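Local coordinates for protein aminopeptidase N (Francisella tularensis subsp. tularensis, PDB 5DLL) that probably cleaves N-terminal amino acids, preferably alanine, from intracellular peptides as a zinc-dependent aminopeptidase of the M1 family, at residues S854-V857 against F858-S862; I382-N385 against N386-T389; T212-T215 against K216-K220; M416-Y419 against F420-H423; R674-K677 against G678-S682. All blocks are in the same frame, centred on the assembly; numbering follows the deposited sequence.

Along the chain the order is contact 3, contact 2, contact 4, contact 5, contact 1, and each is local, made by residues a few positions apart. Contact 3 closes a hairpin at the edge of a mixed sheet. Contact 2 leads into helix 390-423, whose late part carries contact 4, so one long helix runs between them, their centres about 28 Å apart; contact 2 lies near the zinc site. Contacts 5 and 1 belong to the C-terminal helical region, with centres about 43 Å apart. Contact 1 nevertheless lies about 20 Å, centre to centre, from contact 2, which brings the last helix of the chain close to the catalytic region.

Contact 1. Residues S854-V857 against F858-S862; sequences SKNV and FEIVS
Val857 and Val861 run in the same direction, one helical turn apart, with CG1 of Val857 4.2 Å from CG2 of Val861. The two use different branches for this meeting. In Val857 the touching methyl CG1 stands opposite the backbone N (chi1 170°), whereas in Val861 it is CG2, the branch beside the N, that turns back toward the preceding turn. Asn856 and Ile860 also run alongside each other, and the amide oxygen OD1 of Asn856 lies 3.4 Å from the terminal methyl CD1 of Ile860, a polar atom resting on an apolar one. On the solvent side Lys855 and Glu859 meet aslant; the ammonium NZ of Lys855 and OE2 of Glu859 remain 4.6 Å apart, a spacing at which opposite charges may attract weakly, though the atoms are not in contact. The backbone bonds beneath these pairs include Phe858 N to Ser854 O at 3.0 Å and Val861 N to Val857 O, also 3.0 Å. Farther on, Phe858 O is gripped twice by one residue: Ser862 OG (2.6 Å from Phe858 O) and Ser862 N arrive from opposite faces of the carbonyl plane. The valines press on Ile848 and Leu845 of helix 835-849, while Asn856 and Ile860 turn to helix 817-824. Ser854 OG bonds to Asp813. The arrangement is that of an alpha-helix start with Ser854 at the N-cap position, here opening helix 855-866, the last of the C-terminal helical region assigned to ARM repeats.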
loop_
_atom_site.group_PDB
_atom_site.type_symbol
_atom_site.label_atom_id
_atom_site.label_comp_id
_atom_site.label_asym_id
_atom_site.label_seq_id
_atom_site.Cartn_x
_atom_site.Cartn_y
_atom_site.Cartn_z
ATOM N N SER A 854 -17.874 -20.476 -13.843
ATOM C CA SER A 854 -17.958 -20.813 -12.429
ATOM C C SER A 854 -18.925 -19.875 -11.721
ATOM O O SER A 854 -19.241 -18.792 -12.224
ATOM C CB SER A 854 -16.578 -20.711 -11.774
ATOM O OG SER A 854 -16.070 -19.383 -11.840
ATOM N N LYS A 855 -19.390 -20.303 -10.552
ATOM C CA LYS A 855 -20.291 -19.502 -9.728
ATOM C C LYS A 855 -19.697 -18.118 -9.461
ATOM O O LYS A 855 -20.357 -17.112 -9.679
ATOM C CB LYS A 855 -20.581 -20.231 -8.411
ATOM C CG LYS A 855 -21.395 -19.438 -7.400
ATOM C CD LYS A 855 -21.770 -20.300 -6.201
ATOM C CE LYS A 855 -22.079 -19.459 -4.970
ATOM N NZ LYS A 855 -20.884 -18.733 -4.452
ATOM N N ASN A 856 -18.443 -18.086 -9.011
ATOM C CA ASN A 856 -17.732 -16.841 -8.678
ATOM C C ASN A 856 -17.845 -15.781 -9.782
ATOM O O ASN A 856 -18.314 -14.663 -9.541
ATOM C CB ASN A 856 -16.249 -17.158 -8.384
ATOM C CG ASN A 856 -15.479 -15.968 -7.816
ATOM O OD1 ASN A 856 -16.061 -14.961 -7.413
ATOM N ND2 ASN A 856 -14.153 -16.091 -7.777
ATOM N N VAL A 857 -17.429 -16.156 -10.987
ATOM C CA VAL A 857 -17.437 -15.271 -12.151
ATOM C C VAL A 857 -18.857 -14.917 -12.610
ATOM O O VAL A 857 -19.126 -13.766 -12.968
ATOM C CB VAL A 857 -16.667 -15.917 -13.326
ATOM C CG1 VAL A 857 -16.863 -15.133 -14.616
ATOM C CG2 VAL A 857 -15.190 -16.050 -12.978
ATOM N N PHE A 858 -19.750 -15.910 -12.620
ATOM C CA PHE A 858 -21.155 -15.695 -12.974
ATOM C C PHE A 858 -21.809 -14.650 -12.067
ATOM O O PHE A 858 -22.575 -13.815 -12.539
ATOM C CB PHE A 858 -21.952 -17.012 -12.909
ATOM C CG PHE A 858 -23.392 -16.868 -13.328
ATOM C CD1 PHE A 858 -23.752 -16.962 -14.666
ATOM C CD2 PHE A 858 -24.383 -16.611 -12.389
ATOM C CE1 PHE A 858 -25.072 -16.806 -15.060
ATOM C CE2 PHE A 858 -25.704 -16.452 -12.777
ATOM C CZ PHE A 858 -26.049 -16.549 -14.115
ATOM N N GLU A 859 -21.502 -14.703 -10.772
ATOM C CA GLU A 859 -22.093 -13.797 -9.776
ATOM C C GLU A 859 -21.625 -12.358 -9.982
ATOM O O GLU A 859 -22.435 -11.435 -10.063
ATOM C CB GLU A 859 -21.726 -14.243 -8.352
ATOM C CG GLU A 859 -22.177 -15.653 -7.979
ATOM C CD GLU A 859 -23.424 -15.690 -7.117
ATOM O OE1 GLU A 859 -24.433 -16.277 -7.563
ATOM O OE2 GLU A 859 -23.389 -15.144 -5.993
ATOM N N ILE A 860 -20.311 -12.179 -10.074
ATOM C CA ILE A 860 -19.713 -10.851 -10.200
ATOM C C ILE A 860 -20.148 -10.170 -11.502
ATOM O O ILE A 860 -20.603 -9.025 -11.486
ATOM C CB ILE A 860 -18.169 -10.923 -10.095
ATOM C CG1 ILE A 860 -17.765 -11.337 -8.675
ATOM C CG2 ILE A 860 -17.533 -9.581 -10.435
ATOM C CD1 ILE A 860 -16.319 -11.764 -8.534
ATOM N N VAL A 861 -20.017 -10.882 -12.619
ATOM C CA VAL A 861 -20.428 -10.362 -13.927
ATOM C C VAL A 861 -21.908 -9.981 -13.936
ATOM O O VAL A 861 -22.282 -8.925 -14.444
ATOM C CB VAL A 861 -20.126 -11.378 -15.050
ATOM C CG1 VAL A 861 -20.887 -11.048 -16.324
ATOM C CG2 VAL A 861 -18.632 -11.414 -15.331
ATOM N N SER A 862 -22.747 -10.842 -13.372
ATOM C CA SER A 862 -24.173 -10.554 -13.254
ATOM C C SER A 862 -24.401 -9.259 -12.480
ATOM O O SER A 862 -25.226 -8.433 -12.873
ATOM C CB SER A 862 -24.904 -11.713 -12.567
ATOM O OG SER A 862 -24.866 -12.886 -13.364
#

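Contact 2. Residues I382-N385 against N386-T389; sequences IEMN and NFYT
Glu383 O accepts the backbone N-H of Asn386 at 3.1 Å, and the next carbonyl repeats the pattern: Met384 O receives Phe387 N, again at 3.1 Å. This spacing, from each carbonyl to the N-H three residues on, suits a 3-10 turn. A third bond, Tyr388 N to Asn385 O, is weak at 3.4 Å. Past it the chain folds into an inverse gamma turn centred on Tyr388, with Thr389 N bonded to Phe387 O.

The carbonyl of Met384 has a further neighbour, since its oxygen sits 3.7 Å above one face of the Tyr388 ring, over the centre. Met384 itself doubles back, its chain bent at chi2 and chi3, and this curl lays the methyl CE against the phenol end of Tyr388, 3.8 Å from CZ. The same methyl is 4.1 Å from CD2 of Phe387. Its sulfur lies at the edge of the Phe387 ring, SD 5.3 Å from the ring centroid, a Met-aromatic contact. OD1 of Asn385 approaches the Tyr388 ring obliquely, its amide turned 79° from the ring plane.

Phe387 is packed against Phe326, Tyr381 and Leu328, the last in helix 328-346, the helix that supplies the zinc ligand Glu332; Tyr388 also touches Leu328, and its side chain is about 9 Å from the zinc ion. The stretch thus bridges strand 380-381 and helix 390-423, with Thr389 at the N-cap and its OG1 bonded to His374.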
loop_
_atom_site.group_PDB
_atom_site.type_symbol
_atom_site.label_atom_id
_atom_site.label_comp_id
_atom_site.label_asym_id
_atom_site.label_seq_id
_atom_site.Cartn_x
_atom_site.Cartn_y
_atom_site.Cartn_z
ATOM N N ILE A 382 -19.337 -7.304 8.119
ATOM C CA ILE A 382 -19.791 -8.676 7.882
ATOM C C ILE A 382 -18.593 -9.630 7.937
ATOM O O ILE A 382 -18.563 -10.556 8.748
ATOM C CB ILE A 382 -20.490 -8.810 6.508
ATOM C CG1 ILE A 382 -21.672 -7.834 6.399
ATOM C CG2 ILE A 382 -20.953 -10.246 6.279
ATOM C CD1 ILE A 382 -22.154 -7.607 4.980
ATOM N N GLU A 383 -17.609 -9.383 7.072
ATOM C CA GLU A 383 -16.361 -10.153 7.036
ATOM C C GLU A 383 -15.170 -9.198 7.138
ATOM O O GLU A 383 -15.297 -8.008 6.841
ATOM C CB GLU A 383 -16.270 -10.985 5.749
ATOM C CG GLU A 383 -16.471 -10.185 4.466
ATOM C CD GLU A 383 -16.265 -11.002 3.204
ATOM O OE1 GLU A 383 -16.361 -10.420 2.103
ATOM O OE2 GLU A 383 -16.012 -12.221 3.304
ATOM N N MET A 384 -14.019 -9.727 7.549
ATOM C CA MET A 384 -12.799 -8.921 7.738
ATOM C C MET A 384 -12.345 -8.150 6.494
ATOM O O MET A 384 -11.713 -7.102 6.620
ATOM C CB MET A 384 -11.643 -9.799 8.235
ATOM C CG MET A 384 -11.689 -10.108 9.725
ATOM S SD MET A 384 -11.608 -8.638 10.768
ATOM C CE MET A 384 -10.073 -7.893 10.225
ATOM N N ASN A 385 -12.662 -8.667 5.308
ATOM C CA ASN A 385 -12.304 -8.015 4.041
ATOM C C ASN A 385 -12.991 -6.665 3.813
ATOM O O ASN A 385 -12.563 -5.897 2.952
ATOM C CB ASN A 385 -12.600 -8.944 2.857
ATOM C CG ASN A 385 -11.712 -10.175 2.847
ATOM O OD1 ASN A 385 -10.486 -10.070 2.820
ATOM N ND2 ASN A 385 -12.330 -11.351 2.865
ATOM N N ASN A 386 -14.056 -6.388 4.569
ATOM C CA ASN A 386 -14.712 -5.075 4.555
ATOM C C ASN A 386 -13.778 -3.955 5.026
ATOM O O ASN A 386 -13.910 -2.808 4.599
ATOM C CB ASN A 386 -15.969 -5.081 5.439
ATOM C CG ASN A 386 -17.055 -6.023 4.931
ATOM O OD1 ASN A 386 -16.790 -6.934 4.146
ATOM N ND2 ASN A 386 -18.285 -5.806 5.387
ATOM N N PHE A 387 -12.841 -4.299 5.910
ATOM C CA PHE A 387 -11.878 -3.339 6.451
ATOM C C PHE A 387 -10.641 -3.117 5.575
ATOM O O PHE A 387 -10.007 -2.068 5.666
ATOM C CB PHE A 387 -11.412 -3.782 7.841
ATOM C CG PHE A 387 -12.490 -3.756 8.888
ATOM C CD1 PHE A 387 -13.201 -2.590 9.147
ATOM C CD2 PHE A 387 -12.773 -4.891 9.640
ATOM C CE1 PHE A 387 -14.184 -2.560 10.118
ATOM C CE2 PHE A 387 -13.750 -4.864 10.615
ATOM C CZ PHE A 387 -14.457 -3.698 10.855
ATOM N N TYR A 388 -10.285 -4.098 4.750
ATOM C CA TYR A 388 -9.070 -4.008 3.933
ATOM C C TYR A 388 -9.319 -3.192 2.664
ATOM O O TYR A 388 -9.405 -3.738 1.564
ATOM C CB TYR A 388 -8.538 -5.412 3.604
ATOM C CG TYR A 388 -8.328 -6.304 4.821
ATOM C CD1 TYR A 388 -8.031 -5.762 6.074
ATOM C CD2 TYR A 388 -8.405 -7.693 4.717
ATOM C CE1 TYR A 388 -7.835 -6.570 7.180
ATOM C CE2 TYR A 388 -8.209 -8.508 5.825
ATOM C CZ TYR A 388 -7.922 -7.935 7.054
ATOM O OH TYR A 388 -7.717 -8.709 8.170
ATOM N N THR A 389 -9.421 -1.876 2.842
ATOM C CA THR A 389 -9.772 -0.944 1.770
ATOM C C THR A 389 -8.873 0.279 1.806
ATOM O O THR A 389 -8.286 0.597 2.843
ATOM C CB THR A 389 -11.221 -0.448 1.921
ATOM O OG1 THR A 389 -11.394 0.148 3.214
ATOM C CG2 THR A 389 -12.203 -1.592 1.766
#

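Contact 3. Residues T212-T215 against K216-K220; sequences TYIT and KSQRK
Thr212 brings its methyl to Lys220: CG2 sits opposite the backbone N and lies against the aliphatic chain of the lysine around CG, the two side chains crossing at a slant. Tyr213 turns the other way, its ring packing on Met246 and Lys247 of helix 236-253 and its OH bonding to Glu250, while its backbone pairs with Val221. Ile214 faces Lys220 as an antiparallel, non-hydrogen-bonded pair, with CA atoms 5.0 Å apart and both side chains on the same face of the sheet. Its branch CG2 reaches forward to CA of Gln218, 3.9 Å away, and touches the amide NE2 of that residue as well. The CA of Ile214 makes a C-H...O contact with Arg219 O at 3.6 Å.

Here the strands close in a beta-hairpin, joining strand 207-214 at one edge of a mixed sheet to strand 220-227. Its bend is a type I turn from Thr215 to Gln218, and its last residue, Gln218, has a positive phi of 77°, the combination known as a type I turn with a G1 bulge.

Thr215 carries most of the polar load. Its N-H bonds to Arg219 O at 3.0 Å. Its carbonyl takes Gln218 N at 2.9 Å. With chi1 at 62°, OG1 is turned between the backbone N and carbonyl carbon, where it accepts Arg219 N at 2.9 Å; the same hydroxyl oxygen is hydrogen-bonded to Glu256, which also binds Ser217 OG. The remaining methyl, CG2, lies over one face of the Arg219 guanidinium, whose NH2 bonds to Tyr257 O.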
loop_
_atom_site.group_PDB
_atom_site.type_symbol
_atom_site.label_atom_id
_atom_site.label_comp_id
_atom_site.label_asym_id
_atom_site.label_seq_id
_atom_site.Cartn_x
_atom_site.Cartn_y
_atom_site.Cartn_z
ATOM N N THR A 212 24.231 -7.621 12.306
ATOM C CA THR A 212 24.042 -6.929 13.581
ATOM C C THR A 212 23.681 -5.450 13.401
ATOM O O THR A 212 23.964 -4.847 12.365
ATOM C CB THR A 212 25.316 -7.027 14.450
ATOM O OG1 THR A 212 25.960 -8.288 14.231
ATOM C CG2 THR A 212 24.982 -6.889 15.927
ATOM N N TYR A 213 23.038 -4.888 14.421
ATOM C CA TYR A 213 22.721 -3.467 14.476
ATOM C C TYR A 213 22.848 -2.971 15.917
ATOM O O TYR A 213 22.232 -3.530 16.822
ATOM C CB TYR A 213 21.298 -3.208 13.962
ATOM C CG TYR A 213 20.903 -1.752 14.042
ATOM C CD1 TYR A 213 21.229 -0.869 13.020
ATOM C CD2 TYR A 213 20.234 -1.252 15.155
ATOM C CE1 TYR A 213 20.888 0.468 13.096
ATOM C CE2 TYR A 213 19.894 0.088 15.245
ATOM C CZ TYR A 213 20.224 0.941 14.212
ATOM O OH TYR A 213 19.888 2.271 14.291
ATOM N N ILE A 214 23.643 -1.923 16.127
ATOM C CA ILE A 214 23.814 -1.341 17.457
ATOM C C ILE A 214 22.764 -0.260 17.674
ATOM O O ILE A 214 22.646 0.674 16.879
ATOM C CB ILE A 214 25.213 -0.718 17.648
ATOM C CG1 ILE A 214 26.316 -1.765 17.426
ATOM C CG2 ILE A 214 25.329 -0.081 19.031
ATOM C CD1 ILE A 214 26.483 -2.754 18.561
ATOM N N THR A 215 22.016 -0.383 18.764
ATOM C CA THR A 215 20.950 0.557 19.066
ATOM C C THR A 215 21.485 1.853 19.677
ATOM O O THR A 215 22.666 1.969 20.010
ATOM C CB THR A 215 19.903 -0.069 20.014
ATOM O OG1 THR A 215 20.507 -0.409 21.271
ATOM C CG2 THR A 215 19.305 -1.312 19.396
ATOM N N LYS A 216 20.579 2.814 19.814
ATOM C CA LYS A 216 20.833 4.129 20.405
ATOM C C LYS A 216 21.316 4.041 21.860
ATOM O O LYS A 216 22.105 4.877 22.306
ATOM C CB LYS A 216 19.528 4.924 20.326
ATOM C CG LYS A 216 19.529 6.363 20.820
ATOM C CD LYS A 216 18.202 7.046 20.461
ATOM C CE LYS A 216 16.971 6.221 20.864
ATOM N NZ LYS A 216 15.683 6.846 20.474
ATOM N N SER A 217 20.842 3.030 22.590
ATOM C CA SER A 217 21.307 2.764 23.955
ATOM C C SER A 217 22.416 1.702 23.975
ATOM O O SER A 217 22.708 1.118 25.022
ATOM C CB SER A 217 20.143 2.319 24.837
ATOM O OG SER A 217 19.751 0.998 24.516
ATOM N N GLN A 218 23.011 1.452 22.808
ATOM C CA GLN A 218 24.240 0.667 22.663
ATOM C C GLN A 218 24.057 -0.850 22.763
ATOM O O GLN A 218 25.042 -1.577 22.904
ATOM C CB GLN A 218 25.305 1.144 23.670
ATOM C CG GLN A 218 26.698 1.273 23.081
ATOM C CD GLN A 218 26.758 2.300 21.966
ATOM O OE1 GLN A 218 25.911 3.194 21.883
ATOM N NE2 GLN A 218 27.754 2.174 21.096
ATOM N N ARG A 219 22.819 -1.333 22.661
ATOM C CA ARG A 219 22.558 -2.768 22.756
ATOM C C ARG A 219 22.753 -3.439 21.403
ATOM O O ARG A 219 22.433 -2.861 20.365
ATOM C CB ARG A 219 21.145 -3.048 23.268
ATOM C CG ARG A 219 21.052 -4.328 24.089
ATOM C CD ARG A 219 19.648 -4.911 24.132
ATOM N NE ARG A 219 18.610 -3.881 24.046
ATOM C CZ ARG A 219 17.766 -3.715 23.026
ATOM N NH1 ARG A 219 17.791 -4.518 21.965
ATOM N NH2 ARG A 219 16.876 -2.733 23.073
ATOM N N LYS A 220 23.266 -4.665 21.432
ATOM C CA LYS A 220 23.550 -5.437 20.226
ATOM C C LYS A 220 22.349 -6.299 19.835
ATOM O O LYS A 220 21.951 -7.202 20.575
ATOM C CB LYS A 220 24.770 -6.321 20.465
ATOM C CG LYS A 220 25.311 -7.004 19.221
ATOM C CD LYS A 220 26.460 -7.946 19.556
ATOM C CE LYS A 220 26.008 -9.087 20.456
ATOM N NZ LYS A 220 27.005 -10.187 20.516
#

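Contact 4. Residues M416-Y419 against F420-H423; sequences MKLY and FERH
Tyr419 and Phe420 meet because their first torsions differ: CG of Tyr419 is opposite its backbone N (chi1 177°), whereas that of Phe420 is beside the N at -64°. The tyrosine therefore presents an edge to the phenylalanine, with CD2 of Tyr419 4.0 Å above the Phe420 plane over the ring centre, a T-shaped pair with planes at 70°. On the tyrosine's other flank, His423 sends an edge toward the Tyr419 face in an offset edge-to-face arrangement, CD2 of His423 lying 3.9 Å from CD1 of Tyr419. Met416, bent at chi2 and chi3, runs alongside Phe420 and sets CE 3.7 Å from CE2.

These rings form an aromatic cluster in the last turns of helix 390-423 of the M1 peptidase domain. Phe433 adds an edge-to-face partner to Tyr419, and Trp315 does so for Phe420, joining the cluster to helices 430-439 and 314-319. The side chain of Tyr419 is about 10 Å from that of the zinc ligand His313.

Along the backbone the helical bonds continue, among them Arg422 N to Leu418 O at 2.9 Å and His423 N to Tyr419 O at 3.1 Å. Away from the rings Arg422 is extended from CG to NE, and its guanidinium lies flat against Leu418, with CD2 3.8 Å above the guanidinium plane over its centre. Its NH2 forms a salt bridge with Asp439, and His423 ND1 bonds to Gln426.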
loop_
_atom_site.group_PDB
_atom_site.type_symbol
_atom_site.label_atom_id
_atom_site.label_comp_id
_atom_site.label_asym_id
_atom_site.label_seq_id
_atom_site.Cartn_x
_atom_site.Cartn_y
_atom_site.Cartn_z
ATOM N N MET A 416 3.195 11.461 20.090
ATOM C CA MET A 416 3.633 10.058 20.021
ATOM C C MET A 416 4.236 9.640 21.355
ATOM O O MET A 416 3.898 8.589 21.896
ATOM C CB MET A 416 4.684 9.853 18.926
ATOM C CG MET A 416 4.203 10.125 17.512
ATOM S SD MET A 416 2.865 9.037 16.997
ATOM C CE MET A 416 3.673 7.438 17.087
ATOM N N LYS A 417 5.138 10.476 21.866
ATOM C CA LYS A 417 5.768 10.272 23.170
ATOM C C LYS A 417 4.721 9.956 24.253
ATOM O O LYS A 417 4.880 8.994 25.010
ATOM C CB LYS A 417 6.581 11.522 23.542
ATOM C CG LYS A 417 7.359 11.443 24.850
ATOM C CD LYS A 417 8.766 10.902 24.654
ATOM C CE LYS A 417 9.541 10.909 25.964
ATOM N NZ LYS A 417 10.985 10.611 25.762
ATOM N N LEU A 418 3.655 10.756 24.305
ATOM C CA LEU A 418 2.582 10.571 25.291
ATOM C C LEU A 418 1.711 9.353 24.980
ATOM O O LEU A 418 1.265 8.655 25.889
ATOM C CB LEU A 418 1.695 11.819 25.370
ATOM C CG LEU A 418 0.657 11.833 26.503
ATOM C CD1 LEU A 418 1.343 11.853 27.863
ATOM C CD2 LEU A 418 -0.300 13.008 26.360
ATOM N N TYR A 419 1.457 9.120 23.697
ATOM C CA TYR A 419 0.677 7.969 23.246
ATOM C C TYR A 419 1.235 6.655 23.797
ATOM O O TYR A 419 0.477 5.827 24.291
ATOM C CB TYR A 419 0.625 7.937 21.712
ATOM C CG TYR A 419 -0.089 6.743 21.108
ATOM C CD1 TYR A 419 -1.478 6.633 21.163
ATOM C CD2 TYR A 419 0.624 5.735 20.456
ATOM C CE1 TYR A 419 -2.136 5.546 20.601
ATOM C CE2 TYR A 419 -0.024 4.647 19.888
ATOM C CZ TYR A 419 -1.404 4.555 19.964
ATOM O OH TYR A 419 -2.048 3.474 19.404
ATOM N N PHE A 420 2.554 6.481 23.724
ATOM C CA PHE A 420 3.209 5.282 24.249
ATOM C C PHE A 420 3.292 5.299 25.771
ATOM O O PHE A 420 3.216 4.251 26.401
ATOM C CB PHE A 420 4.609 5.116 23.650
ATOM C CG PHE A 420 4.603 4.887 22.164
ATOM C CD1 PHE A 420 4.056 3.730 21.636
ATOM C CD2 PHE A 420 5.139 5.826 21.293
ATOM C CE1 PHE A 420 4.038 3.512 20.268
ATOM C CE2 PHE A 420 5.130 5.614 19.925
ATOM C CZ PHE A 420 4.574 4.455 19.412
ATOM N N GLU A 421 3.452 6.482 26.361
ATOM C CA GLU A 421 3.463 6.615 27.824
ATOM C C GLU A 421 2.152 6.103 28.440
ATOM O O GLU A 421 2.164 5.346 29.407
ATOM C CB GLU A 421 3.738 8.070 28.248
ATOM C CG GLU A 421 5.213 8.473 28.179
ATOM C CD GLU A 421 5.459 9.985 28.213
ATOM O OE1 GLU A 421 4.494 10.779 28.290
ATOM O OE2 GLU A 421 6.640 10.389 28.161
ATOM N N ARG A 422 1.025 6.506 27.865
ATOM C CA ARG A 422 -0.279 6.042 28.333
ATOM C C ARG A 422 -0.524 4.570 28.022
ATOM O O ARG A 422 -0.992 3.814 28.880
ATOM C CB ARG A 422 -1.404 6.859 27.689
ATOM C CG ARG A 422 -1.530 8.275 28.209
ATOM C CD ARG A 422 -2.631 9.031 27.484
ATOM N NE ARG A 422 -2.846 10.352 28.069
ATOM C CZ ARG A 422 -3.609 11.306 27.542
ATOM N NH1 ARG A 422 -4.255 11.115 26.395
ATOM N NH2 ARG A 422 -3.723 12.468 28.168
ATOM N N HIS A 423 -0.201 4.170 26.793
ATOM C CA HIS A 423 -0.766 2.960 26.207
ATOM C C HIS A 423 0.224 1.862 25.805
ATOM O O HIS A 423 -0.131 0.980 25.024
ATOM C CB HIS A 423 -1.617 3.350 24.993
ATOM C CG HIS A 423 -2.650 4.393 25.288
ATOM N ND1 HIS A 423 -3.495 4.317 26.375
ATOM C CD2 HIS A 423 -2.990 5.524 24.624
ATOM C CE1 HIS A 423 -4.303 5.362 26.375
ATOM N NE2 HIS A 423 -4.020 6.108 25.322
#

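Contact 5. Residues R674-K677 against G678-S682; sequences RKLK and GVCLS
Cys680 packs back on Leu676 in a buried part of helix 668-685, in the C-terminal helical region assigned to ARM repeats. Traced from its root, CB of Cys680 lies 3.5 Å from Leu676 O and the same distance from Lys677 O, resting between two carbonyls of the preceding turn. With chi1 at -70°, the sulfur sits beside the backbone N and swings back over that turn, where SG is 3.2 Å from Leu676 O and 4.4 Å from CG of Leu676. That carbonyl accepts the cysteine's own N-H, Cys680 N to Leu676 O at 2.9 Å. Leu676 meets the sulfur with CG, and its side chain packs also on Ile608 of helix 605-612 and on Val654 of helix 648-658. Val654 touches Cys680 too, so one neighbouring side chain spans both turns.

The same spacing repeats round the helix. Val679 N binds Lys675 O, and its methyl CG2, on the branch beside the backbone N, rests against that oxygen. Leu681 N binds Lys677 O, while Lys677 sends its NZ to a salt bridge with Asp709. Gly678 N reaches Arg674 O at 3.2 Å; the arginine's own head group is salt-bridged to Asp297 through NE, and its NH2 bonds to Ser665 O. Ser682 adds a side-chain bond back into the helix: its hydroxyl OG donates to Val679 O at 3.0 Å.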
loop_
_atom_site.group_PDB
_atom_site.type_symbol
_atom_site.label_atom_id
_atom_site.label_comp_id
_atom_site.label_asym_id
_atom_site.label_seq_id
_atom_site.Cartn_x
_atom_site.Cartn_y
_atom_site.Cartn_z
ATOM N N ARG A 674 18.220 9.300 -13.610
ATOM C CA ARG A 674 17.786 8.221 -14.505
ATOM C C ARG A 674 16.344 8.331 -14.985
ATOM O O ARG A 674 16.014 7.852 -16.073
ATOM C CB ARG A 674 17.970 6.853 -13.836
ATOM C CG ARG A 674 19.345 6.237 -14.027
ATOM C CD ARG A 674 19.374 4.799 -13.535
ATOM N NE ARG A 674 19.267 4.726 -12.078
ATOM C CZ ARG A 674 20.291 4.825 -11.228
ATOM N NH1 ARG A 674 21.532 5.002 -11.669
ATOM N NH2 ARG A 674 20.072 4.743 -9.919
ATOM N N LYS A 675 15.475 8.932 -14.184
ATOM C CA LYS A 675 14.079 9.045 -14.595
ATOM C C LYS A 675 13.810 10.304 -15.411
ATOM O O LYS A 675 13.024 10.255 -16.355
ATOM C CB LYS A 675 13.107 8.894 -13.423
ATOM C CG LYS A 675 13.274 9.858 -12.266
ATOM C CD LYS A 675 12.258 9.549 -11.176
ATOM C CE LYS A 675 12.507 8.196 -10.518
ATOM N NZ LYS A 675 11.616 7.957 -9.351
ATOM N N LEU A 676 14.467 11.415 -15.082
ATOM C CA LEU A 676 14.406 12.593 -15.953
ATOM C C LEU A 676 15.020 12.259 -17.310
ATOM O O LEU A 676 14.509 12.680 -18.351
ATOM C CB LEU A 676 15.129 13.797 -15.346
ATOM C CG LEU A 676 15.028 15.074 -16.198
ATOM C CD1 LEU A 676 13.580 15.526 -16.310
ATOM C CD2 LEU A 676 15.891 16.201 -15.657
ATOM N N LYS A 677 16.120 11.508 -17.286
ATOM C CA LYS A 677 16.717 10.971 -18.506
ATOM C C LYS A 677 15.680 10.202 -19.332
ATOM O O LYS A 677 15.609 10.365 -20.549
ATOM C CB LYS A 677 17.901 10.064 -18.163
ATOM C CG LYS A 677 18.446 9.295 -19.355
ATOM C CD LYS A 677 19.781 8.634 -19.066
ATOM C CE LYS A 677 19.675 7.605 -17.957
ATOM N NZ LYS A 677 20.824 6.659 -18.004
ATOM N N GLY A 678 14.889 9.364 -18.661
ATOM C CA GLY A 678 13.836 8.587 -19.310
ATOM C C GLY A 678 12.703 9.433 -19.863
ATOM O O GLY A 678 12.206 9.167 -20.961
ATOM N N VAL A 679 12.284 10.445 -19.103
ATOM C CA VAL A 679 11.247 11.376 -19.564
ATOM C C VAL A 679 11.706 12.090 -20.830
ATOM O O VAL A 679 10.945 12.212 -21.790
ATOM C CB VAL A 679 10.887 12.425 -18.491
ATOM C CG1 VAL A 679 9.976 13.510 -19.066
ATOM C CG2 VAL A 679 10.224 11.749 -17.300
ATOM N N CYS A 680 12.950 12.558 -20.822
ATOM C CA CYS A 680 13.549 13.179 -22.002
ATOM C C CYS A 680 13.483 12.253 -23.210
ATOM O O CYS A 680 13.037 12.658 -24.280
ATOM C CB CYS A 680 15.007 13.564 -21.733
ATOM S SG CYS A 680 15.206 14.929 -20.569
ATOM N N LEU A 681 13.910 11.007 -23.021
ATOM C CA LEU A 681 13.958 10.027 -24.110
ATOM C C LEU A 681 12.579 9.680 -24.691
ATOM O O LEU A 681 12.486 9.323 -25.867
ATOM C CB LEU A 681 14.672 8.747 -23.650
ATOM C CG LEU A 681 14.898 7.658 -24.710
ATOM C CD1 LEU A 681 15.665 8.197 -25.910
ATOM C CD2 LEU A 681 15.617 6.465 -24.099
ATOM N N SER A 682 11.523 9.780 -23.882
ATOM C CA SER A 682 10.161 9.520 -24.364
ATOM C C SER A 682 9.694 10.644 -25.281
ATOM O O SER A 682 9.017 10.388 -26.275
ATOM C CB SER A 682 9.163 9.315 -23.206
ATOM O OG SER A 682 8.596 10.535 -22.749
#